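Local coordinates for xanthomonas outer protein D (Xanthomonas euvesicatoria, PDB 2OIX), which is the inactivated catalytic domain of a type III secreted effector, a cysteine protease of the Ulp1 family that removes SUMO from its targets, at residues A[65-70]-A[79-84]; A[69-74]-A[105-110]. The protein carries 1 engineered substitution. All coordinates share one frame; numbering follows the deposited sequence.

Interaction 1 of 2, residues A[65-70]-A[79-84]; sequences VFLPIN and LVVDRR
Val65 and Val81 form a hydrogen-bonded antiparallel pair, Val65 N giving to Val81 O and Val81 N to Val65 O, each 2.8 Å long. Two residues along strand 64-71, and two back along its partner, Leu67 and Leu79 repeat the exchange: Leu67 N meets Leu79 O at 2.8 Å, and Leu79 N returns a bond to Leu67 O. Between them Phe66 and Val80 are a non-hydrogen-bonded pair on the opposite face. Their side chains lie side by side and point the same way: Phe66 CD1 is 3.7 Å from Val80 CG2, and Val80 CG1 sits over one face of the ring. On the other side Leu67 CD1 touches both Leu79 CD2 and Val81 CG2, 3.6 Å from the latter. At the far end Val65 CG2, anti to the carbonyl carbon, lies over one face of the Arg83 guanidinium, 3.3 Å from Arg83 NH2, and the carbonyls of Leu56 and Pro62 hold that group in place. In the second shell, helix 136-153 packs Leu147 on both Phe66 and Val80, whereas Val38 of helix 35-40 touches Leu67. Apolar layers on both faces mark this antiparallel hairpin as a central part of the sheet in the Ulp1-type protease domain.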
loop_
_atom_site.group_PDB
_atom_site.type_symbol
_atom_site.label_atom_id
_atom_site.label_comp_id
_atom_site.label_asym_id
_atom_site.label_seq_id
_atom_site.Cartn_x
_atom_site.Cartn_y
_atom_site.Cartn_z
ATOM N N VAL A 65 -1.550 3.073 7.005
ATOM C CA VAL A 65 -0.828 1.862 6.623
ATOM C C VAL A 65 -0.998 1.648 5.134
ATOM O O VAL A 65 -2.168 1.656 4.633
ATOM C CB VAL A 65 -1.420 0.647 7.386
ATOM C CG1 VAL A 65 -0.674 -0.624 7.063
ATOM C CG2 VAL A 65 -1.332 0.890 8.906
ATOM N N PHE A 66 0.141 1.499 4.431
ATOM C CA PHE A 66 0.228 1.156 3.011
ATOM C C PHE A 66 0.430 -0.332 2.828
ATOM O O PHE A 66 1.491 -0.870 3.198
ATOM C CB PHE A 66 1.394 1.955 2.354
ATOM C CG PHE A 66 1.213 3.411 2.524
ATOM C CD1 PHE A 66 0.619 4.169 1.502
ATOM C CD2 PHE A 66 1.535 4.034 3.761
ATOM C CE1 PHE A 66 0.352 5.557 1.700
ATOM C CE2 PHE A 66 1.306 5.392 3.942
ATOM C CZ PHE A 66 0.738 6.161 2.888
ATOM N N LEU A 67 -0.562 -0.990 2.230
ATOM C CA LEU A 67 -0.561 -2.444 2.102
ATOM C C LEU A 67 -0.504 -2.832 0.650
ATOM O O LEU A 67 -1.495 -2.658 -0.083
ATOM C CB LEU A 67 -1.855 -3.024 2.677
ATOM C CG LEU A 67 -2.113 -2.650 4.159
ATOM C CD1 LEU A 67 -3.452 -1.987 4.356
ATOM C CD2 LEU A 67 -2.049 -3.852 5.049
ATOM N N PRO A 68 0.671 -3.298 0.194
ATOM C CA PRO A 68 0.767 -3.746 -1.199
ATOM C C PRO A 68 -0.004 -5.082 -1.278
ATOM O O PRO A 68 0.172 -5.960 -0.423
ATOM C CB PRO A 68 2.263 -3.914 -1.428
ATOM C CG PRO A 68 2.945 -3.147 -0.241
ATOM C CD PRO A 68 1.963 -3.418 0.903
ATOM N N ILE A 69 -0.875 -5.189 -2.277
ATOM C CA ILE A 69 -1.715 -6.363 -2.493
ATOM C C ILE A 69 -1.135 -7.151 -3.691
ATOM O O ILE A 69 -1.215 -6.681 -4.792
ATOM C CB ILE A 69 -3.175 -5.945 -2.747
ATOM C CG1 ILE A 69 -3.730 -5.045 -1.616
ATOM C CG2 ILE A 69 -4.079 -7.179 -2.920
ATOM C CD1 ILE A 69 -3.672 -5.605 -0.245
ATOM N N ASN A 70 -0.565 -8.327 -3.443
ATOM C CA ASN A 70 0.048 -9.168 -4.455
ATOM C C ASN A 70 -0.921 -10.199 -4.989
ATOM O O ASN A 70 -1.405 -11.024 -4.242
ATOM C CB ASN A 70 1.278 -9.892 -3.859
ATOM C CG ASN A 70 2.146 -10.525 -4.901
ATOM O OD1 ASN A 70 1.988 -10.294 -6.107
ATOM N ND2 ASN A 70 3.119 -11.290 -4.446
ATOM N N LEU A 79 -3.576 -1.003 -1.212
ATOM C CA LEU A 79 -4.645 -0.687 -0.295
ATOM C C LEU A 79 -4.061 0.248 0.782
ATOM O O LEU A 79 -3.072 -0.090 1.425
ATOM C CB LEU A 79 -5.167 -1.967 0.400
ATOM C CG LEU A 79 -6.281 -1.677 1.341
ATOM C CD1 LEU A 79 -7.515 -1.136 0.523
ATOM C CD2 LEU A 79 -6.611 -2.921 2.201
ATOM N N VAL A 80 -4.719 1.375 1.063
ATOM C CA VAL A 80 -4.247 2.291 2.117
ATOM C C VAL A 80 -5.317 2.299 3.213
ATOM O O VAL A 80 -6.538 2.452 2.954
ATOM C CB VAL A 80 -3.973 3.727 1.577
ATOM C CG1 VAL A 80 -3.543 4.695 2.715
ATOM C CG2 VAL A 80 -2.937 3.691 0.503
ATOM N N VAL A 81 -4.900 2.118 4.441
ATOM C CA VAL A 81 -5.877 2.124 5.536
ATOM C C VAL A 81 -5.509 3.260 6.519
ATOM O O VAL A 81 -4.368 3.295 6.992
ATOM C CB VAL A 81 -5.906 0.777 6.292
ATOM C CG1 VAL A 81 -6.671 0.907 7.531
ATOM C CG2 VAL A 81 -6.472 -0.380 5.442
ATOM N N ASP A 82 -6.448 4.171 6.814
ATOM C CA ASP A 82 -6.202 5.312 7.672
ATOM C C ASP A 82 -7.102 5.161 8.886
ATOM O O ASP A 82 -8.294 5.424 8.814
ATOM C CB ASP A 82 -6.505 6.630 6.933
ATOM C CG ASP A 82 -6.616 7.845 7.888
ATOM O OD1 ASP A 82 -6.058 7.804 9.019
ATOM O OD2 ASP A 82 -7.268 8.859 7.547
ATOM N N ARG A 83 -6.546 4.664 9.985
ATOM C CA ARG A 83 -7.364 4.482 11.178
ATOM C C ARG A 83 -7.074 5.465 12.302
ATOM O O ARG A 83 -7.271 5.145 13.491
ATOM C CB ARG A 83 -7.316 3.033 11.662
ATOM C CG ARG A 83 -5.913 2.588 11.940
ATOM C CD ARG A 83 -5.686 1.087 11.817
ATOM N NE ARG A 83 -4.246 0.903 11.956
ATOM C CZ ARG A 83 -3.584 -0.222 11.782
ATOM N NH1 ARG A 83 -4.228 -1.350 11.488
ATOM N NH2 ARG A 83 -2.262 -0.198 11.929
ATOM N N ARG A 84 -6.710 6.693 11.939
ATOM C CA ARG A 84 -6.421 7.728 12.932
ATOM C C ARG A 84 -7.680 7.972 13.778
ATOM O O ARG A 84 -7.616 8.206 14.986
ATOM C CB ARG A 84 -5.962 9.035 12.297
ATOM C CG ARG A 84 -4.530 9.020 11.785
ATOM C CD ARG A 84 -4.253 10.325 11.116
ATOM N NE ARG A 84 -4.923 10.310 9.817
ATOM C CZ ARG A 84 -4.926 11.338 8.964
ATOM N NH1 ARG A 84 -4.327 12.486 9.291
ATOM N NH2 ARG A 84 -5.557 11.223 7.800
#

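Interaction 2 of 2, residues A[69-74]-A[105-110]; sequences INQPNA and RYLADM
The peptide group joining Asn70 to Gln71 is the flat group that Leu107 touches, its methyl CD1 approaching obliquely to lie 3.6 Å from Asn70 O. Two further flat groups belong to the helix and take no part in the contact with the strand. The Tyr106 ring carries Met110 CG on one face, offset toward the rim. The Arg105 guanidinium has the carboxylate of Asp109 at its edge, in plane, with Arg105 NE 2.7 Å from Asp109 OD1 in an i to i+4 salt bridge within the helix; Glu124 takes Arg105 NH1, tying the helix to strand 123-125.

Leu107 makes the largest single contribution. Its CG is anti to the carbonyl carbon (chi1 -66°), and with chi2 at 174° CD1 is carried on in an extended course to the strand, where it also lies 3.8 Å from Gln71 CB. The Gln71 and Leu107 side chains cross at about a right angle. Two residues earlier on the strand, the CG2 branch of Ile69 presses on Leu107 CB at 3.5 Å, the two side chains sliding past each other in opposite directions. The CG1 branch is left to face Ala108 CB, at a looser 4.4 Å.

No hydrogen bond joins the two segments; they meet by van der Waals packing, mostly apolar apart from the Asn70 carbonyl. Just outside this contact, Gln104 supplies polar links: its OE1 accepts from Gln71 NE2, and its NE2 makes a weak bond to Ile69 O. Ala111, one turn further along the helix, also touches Ile69. The axes of strand 69-71 and of helix segment 105-110 come within 8.5 Å at 137°, an oblique crossing. This is the packing of a helix across one face of a sheet, as in the alpha/beta layers of Ulp1-family cysteine proteases.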
loop_
_atom_site.group_PDB
_atom_site.type_symbol
_atom_site.label_atom_id
_atom_site.label_comp_id
_atom_site.label_asym_id
_atom_site.label_seq_id
_atom_site.Cartn_x
_atom_site.Cartn_y
_atom_site.Cartn_z
ATOM N N ILE A 69 -0.875 -5.189 -2.277
ATOM C CA ILE A 69 -1.715 -6.363 -2.493
ATOM C C ILE A 69 -1.135 -7.151 -3.691
ATOM O O ILE A 69 -1.215 -6.681 -4.792
ATOM C CB ILE A 69 -3.175 -5.945 -2.747
ATOM C CG1 ILE A 69 -3.730 -5.045 -1.616
ATOM C CG2 ILE A 69 -4.079 -7.179 -2.920
ATOM C CD1 ILE A 69 -3.672 -5.605 -0.245
ATOM N N ASN A 70 -0.565 -8.327 -3.443
ATOM C CA ASN A 70 0.048 -9.168 -4.455
ATOM C C ASN A 70 -0.921 -10.199 -4.989
ATOM O O ASN A 70 -1.405 -11.024 -4.242
ATOM C CB ASN A 70 1.278 -9.892 -3.859
ATOM C CG ASN A 70 2.146 -10.525 -4.901
ATOM O OD1 ASN A 70 1.988 -10.294 -6.107
ATOM N ND2 ASN A 70 3.119 -11.290 -4.446
ATOM N N GLN A 71 -1.195 -10.156 -6.280
ATOM C CA GLN A 71 -1.770 -11.309 -6.929
ATOM C C GLN A 71 -0.567 -12.060 -7.523
ATOM O O GLN A 71 0.031 -11.592 -8.483
ATOM C CB GLN A 71 -2.806 -10.923 -7.997
ATOM C CG GLN A 71 -3.665 -12.107 -8.452
ATOM C CD GLN A 71 -4.694 -11.781 -9.562
ATOM O OE1 GLN A 71 -5.111 -12.675 -10.290
ATOM N NE2 GLN A 71 -5.102 -10.533 -9.675
ATOM N N PRO A 72 -0.188 -13.193 -6.901
ATOM C CA PRO A 72 1.111 -13.846 -7.112
ATOM C C PRO A 72 1.408 -14.099 -8.585
ATOM O O PRO A 72 0.581 -14.694 -9.287
ATOM C CB PRO A 72 0.964 -15.163 -6.353
ATOM C CG PRO A 72 -0.042 -14.869 -5.283
ATOM C CD PRO A 72 -1.021 -13.926 -5.925
ATOM N N ASN A 73 2.564 -13.600 -9.032
ATOM C CA ASN A 73 2.998 -13.644 -10.437
ATOM C C ASN A 73 1.975 -13.105 -11.422
ATOM O O ASN A 73 1.966 -13.501 -12.593
ATOM C CB ASN A 73 3.386 -15.066 -10.860
ATOM C CG ASN A 73 4.312 -15.728 -9.883
ATOM O OD1 ASN A 73 3.895 -16.120 -8.789
ATOM N ND2 ASN A 73 5.579 -15.874 -10.272
ATOM N N ALA A 74 1.113 -12.209 -10.958
ATOM C CA ALA A 74 0.032 -11.727 -11.808
ATOM C C ALA A 74 -0.100 -10.199 -11.801
ATOM O O ALA A 74 -0.146 -9.574 -12.868
ATOM C CB ALA A 74 -1.321 -12.406 -11.424
ATOM N N ARG A 105 -9.580 -6.953 -6.361
ATOM C CA ARG A 105 -10.348 -6.292 -5.326
ATOM C C ARG A 105 -10.744 -7.288 -4.228
ATOM O O ARG A 105 -10.787 -6.918 -3.070
ATOM C CB ARG A 105 -11.570 -5.586 -5.910
ATOM C CG ARG A 105 -12.475 -4.954 -4.890
ATOM C CD ARG A 105 -11.847 -3.830 -4.063
ATOM N NE ARG A 105 -12.757 -3.506 -2.964
ATOM C CZ ARG A 105 -13.506 -2.407 -2.875
ATOM N NH1 ARG A 105 -13.451 -1.445 -3.792
ATOM N NH2 ARG A 105 -14.303 -2.267 -1.839
ATOM N N TYR A 106 -10.984 -8.547 -4.599
ATOM C CA TYR A 106 -11.188 -9.614 -3.621
ATOM C C TYR A 106 -10.031 -9.727 -2.613
ATOM O O TYR A 106 -10.254 -9.786 -1.409
ATOM C CB TYR A 106 -11.406 -10.938 -4.345
ATOM C CG TYR A 106 -11.507 -12.119 -3.413
ATOM C CD1 TYR A 106 -12.593 -12.247 -2.545
ATOM C CD2 TYR A 106 -10.530 -13.111 -3.412
ATOM C CE1 TYR A 106 -12.716 -13.337 -1.687
ATOM C CE2 TYR A 106 -10.639 -14.215 -2.551
ATOM C CZ TYR A 106 -11.732 -14.302 -1.690
ATOM O OH TYR A 106 -11.852 -15.387 -0.854
ATOM N N LEU A 107 -8.802 -9.775 -3.121
ATOM C CA LEU A 107 -7.608 -9.823 -2.278
ATOM C C LEU A 107 -7.576 -8.588 -1.355
ATOM O O LEU A 107 -7.370 -8.753 -0.168
ATOM C CB LEU A 107 -6.324 -9.903 -3.136
ATOM C CG LEU A 107 -6.118 -11.186 -3.965
ATOM C CD1 LEU A 107 -4.900 -11.076 -4.882
ATOM C CD2 LEU A 107 -5.959 -12.364 -3.010
ATOM N N ALA A 108 -7.793 -7.375 -1.896
ATOM C CA ALA A 108 -7.893 -6.148 -1.041
ATOM C C ALA A 108 -9.013 -6.236 0.039
ATOM O O ALA A 108 -8.857 -5.761 1.181
ATOM C CB ALA A 108 -8.091 -4.904 -1.913
ATOM N N ASP A 109 -10.135 -6.852 -0.338
ATOM C CA ASP A 109 -11.276 -6.958 0.535
ATOM C C ASP A 109 -11.012 -7.953 1.643
ATOM O O ASP A 109 -11.421 -7.748 2.782
ATOM C CB ASP A 109 -12.522 -7.372 -0.251
ATOM C CG ASP A 109 -13.126 -6.213 -1.015
ATOM O OD1 ASP A 109 -12.724 -5.054 -0.754
ATOM O OD2 ASP A 109 -14.004 -6.459 -1.869
ATOM N N MET A 110 -10.308 -9.025 1.305
ATOM C CA MET A 110 -9.944 -10.030 2.325
ATOM C C MET A 110 -8.958 -9.412 3.305
ATOM O O MET A 110 -9.101 -9.598 4.501
ATOM C CB MET A 110 -9.281 -11.248 1.685
ATOM C CG MET A 110 -10.250 -12.175 0.912
ATOM S SD MET A 110 -11.752 -12.599 1.837
ATOM C CE MET A 110 -11.119 -13.553 3.231
#

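How the interactions relate
Interactions 1 and 2 both start from strand 64-71, share Ile69 and Asn70, and have centres 13 Å apart. Along the chain the strand comes first, its hairpin partner 75-82 follows after a short turn, and helix 102-114 arrives later, beyond strand 90-94. Interaction 1 therefore builds the sheet laterally near the middle of the domain, whereas interaction 2 lays a helix on the sheet near the C-terminal end of strand 64-71, farther from the centre of the chain. They meet directly where Leu79 CD2 packs 3.8 Å from Ala108 O, so Leu79 of the hairpin also packs against the helix. The result couples local strand pairing to the layered architecture of the catalytic domain.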